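Local coordinates for fimbria adhesin protein (PDB 3U4K) that probably attaches Klebsiella pneumoniae fimbriae to human collagen V through its receptor-binding domain, the part of the adhesin in this structure, at residues Y68-R73 / G125-L130. Sequence-based numbering, arbitrary orientation.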
loop_
_atom_site.group_PDB
_atom_site.type_symbol
_atom_site.label_atom_id
_atom_site.label_comp_id
_atom_site.label_asym_id
_atom_site.label_seq_id
_atom_site.Cartn_x
_atom_site.Cartn_y
_atom_site.Cartn_z
ATOM N N TYR A 68 9.170 -12.748 -12.020
ATOM C CA TYR A 68 9.858 -11.786 -11.164
ATOM C C TYR A 68 10.916 -12.453 -10.297
ATOM O O TYR A 68 11.941 -11.847 -10.000
ATOM C CB TYR A 68 8.860 -11.002 -10.296
ATOM C CG TYR A 68 7.849 -10.206 -11.097
ATOM C CD1 TYR A 68 8.096 -8.880 -11.451
ATOM C CD2 TYR A 68 6.654 -10.784 -11.512
ATOM C CE1 TYR A 68 7.177 -8.154 -12.195
ATOM C CE2 TYR A 68 5.731 -10.071 -12.256
ATOM C CZ TYR A 68 5.995 -8.757 -12.592
ATOM O OH TYR A 68 5.068 -8.056 -13.326
ATOM N N VAL A 69 10.662 -13.695 -9.890
ATOM C CA VAL A 69 11.630 -14.476 -9.109
ATOM C C VAL A 69 11.880 -15.836 -9.762
ATOM O O VAL A 69 10.935 -16.546 -10.122
ATOM C CB VAL A 69 11.179 -14.672 -7.642
ATOM C CG1 VAL A 69 12.273 -15.334 -6.819
ATOM C CG2 VAL A 69 10.796 -13.343 -7.014
ATOM N N THR A 70 13.160 -16.183 -9.904
ATOM C CA THR A 70 13.594 -17.436 -10.521
ATOM C C THR A 70 14.672 -18.093 -9.662
ATOM O O THR A 70 15.557 -17.412 -9.143
ATOM C CB THR A 70 14.145 -17.186 -11.939
ATOM O OG1 THR A 70 13.218 -16.372 -12.669
ATOM C CG2 THR A 70 14.359 -18.495 -12.692
ATOM N N CYS A 71 14.582 -19.414 -9.510
ATOM C CA CYS A 71 15.555 -20.188 -8.732
ATOM C C CYS A 71 16.172 -21.310 -9.567
ATOM O O CYS A 71 15.775 -21.536 -10.714
ATOM C CB CYS A 71 14.899 -20.776 -7.481
ATOM S SG CYS A 71 13.910 -19.611 -6.516
ATOM N N ASP A 72 17.151 -22.001 -8.981
ATOM C CA ASP A 72 17.798 -23.150 -9.619
ATOM C C ASP A 72 17.109 -24.467 -9.262
ATOM O O ASP A 72 16.956 -25.343 -10.111
ATOM C CB ASP A 72 19.300 -23.206 -9.286
ATOM C CG ASP A 72 19.594 -23.058 -7.791
ATOM O OD1 ASP A 72 18.681 -23.213 -6.952
ATOM O OD2 ASP A 72 20.763 -22.790 -7.448
ATOM N N ARG A 73 16.699 -24.593 -8.004
ATOM C CA ARG A 73 15.961 -25.754 -7.529
ATOM C C ARG A 73 14.497 -25.386 -7.360
ATOM O O ARG A 73 14.108 -24.232 -7.563
ATOM C CB ARG A 73 16.490 -26.205 -6.170
ATOM C CG ARG A 73 17.981 -26.460 -6.105
ATOM C CD ARG A 73 18.445 -26.391 -4.663
ATOM N NE ARG A 73 19.837 -26.795 -4.500
ATOM C CZ ARG A 73 20.888 -26.078 -4.892
ATOM N NH1 ARG A 73 20.722 -24.904 -5.492
ATOM N NH2 ARG A 73 22.115 -26.542 -4.685
ATOM N N GLY A 125 8.111 -23.352 -5.544
ATOM C CA GLY A 125 8.290 -23.417 -6.993
ATOM C C GLY A 125 9.705 -23.048 -7.388
ATOM O O GLY A 125 10.576 -22.887 -6.530
ATOM N N SER A 126 9.934 -22.916 -8.690
ATOM C CA SER A 126 11.248 -22.543 -9.211
ATOM C C SER A 126 11.162 -21.262 -10.034
ATOM O O SER A 126 12.161 -20.571 -10.225
ATOM C CB SER A 126 11.839 -23.682 -10.044
ATOM O OG SER A 126 10.955 -24.056 -11.086
ATOM N N SER A 127 9.959 -20.972 -10.526
ATOM C CA SER A 127 9.639 -19.703 -11.178
ATOM C C SER A 127 8.439 -19.074 -10.478
ATOM O O SER A 127 7.541 -19.782 -10.008
ATOM C CB SER A 127 9.325 -19.910 -12.660
ATOM O OG SER A 127 10.509 -20.060 -13.421
ATOM N N PHE A 128 8.428 -17.744 -10.407
ATOM C CA PHE A 128 7.378 -17.024 -9.690
ATOM C C PHE A 128 6.845 -15.838 -10.482
ATOM O O PHE A 128 7.596 -14.927 -10.844
ATOM C CB PHE A 128 7.884 -16.567 -8.318
ATOM C CG PHE A 128 8.314 -17.694 -7.421
ATOM C CD1 PHE A 128 7.423 -18.263 -6.520
ATOM C CD2 PHE A 128 9.617 -18.189 -7.475
ATOM C CE1 PHE A 128 7.817 -19.304 -5.691
ATOM C CE2 PHE A 128 10.014 -19.234 -6.653
ATOM C CZ PHE A 128 9.113 -19.790 -5.758
ATOM N N ARG A 129 5.543 -15.868 -10.754
ATOM C CA ARG A 129 4.844 -14.754 -11.388
ATOM C C ARG A 129 4.073 -13.956 -10.342
ATOM O O ARG A 129 3.850 -14.433 -9.222
ATOM C CB ARG A 129 3.855 -15.259 -12.444
ATOM C CG ARG A 129 4.471 -15.982 -13.629
ATOM C CD ARG A 129 3.421 -16.359 -14.668
ATOM N NE ARG A 129 2.440 -17.332 -14.175
ATOM C CZ ARG A 129 1.177 -17.049 -13.846
ATOM N NH1 ARG A 129 0.706 -15.808 -13.949
ATOM N NH2 ARG A 129 0.379 -18.017 -13.415
ATOM N N LEU A 130 3.670 -12.741 -10.713
ATOM C CA LEU A 130 2.718 -11.971 -9.921
ATOM C C LEU A 130 1.315 -12.230 -10.430
ATOM O O LEU A 130 1.020 -12.013 -11.610
ATOM C CB LEU A 130 3.031 -10.476 -9.959
ATOM C CG LEU A 130 3.980 -9.943 -8.884
ATOM C CD1 LEU A 130 4.331 -8.492 -9.172
ATOM C CD2 LEU A 130 3.384 -10.087 -7.488
#
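Phe128 lies beside Val69 and Cys71, turning the edge of its ring to the backbone carbonyl of Val69 and to Cys71 SG. Val69 CB sits above the ring plane, 3.9 Å from Phe128 CD2, and Phe128 CE2 meets Cys71 SG, also at 3.9 Å, in a sulfur-aromatic contact. Phe128 and Val69 point to the same sheet face as a hydrogen-bonded pair; chi1 of -60° sets Phe128 CG beside its backbone N, and from there the ring extends to Cys71. Both side chains also touch Leu77 of strand 74-83, so a branched aliphatic and a broad aromatic group suit this apolar face. Cys71 SG forms a disulfide with Cys26, joining strand 67-71 to strand 26-28.

The backbones run antiparallel. Phe128 N donates to Val69 O at 2.8 Å, and Cys71 N to Ser126 O. Ser126 CB lies against Arg73 O, a small side chain suiting the corner where the chain turns. Phe128 O accepts from Tyr68 N at 2.9 Å and, weakly, from Val69 N, so two residues face one: a classic beta bulge.

At the bulge itself, the Tyr68 ring crosses the Leu130 side chain at about a right angle. Leu130 CD1 sits over one ring face, 3.9 Å from the centroid, in a CH-pi contact offset toward the rim. The flat aromatic face suits this branched aliphatic chain, both residues being buried against Tyr33.

Strand 67-71 lies between 26-28 and 128-129 in a small antiparallel sheet, bulged and disulfide-linked, at one end of the receptor-binding domain's jelly-roll beta barrel.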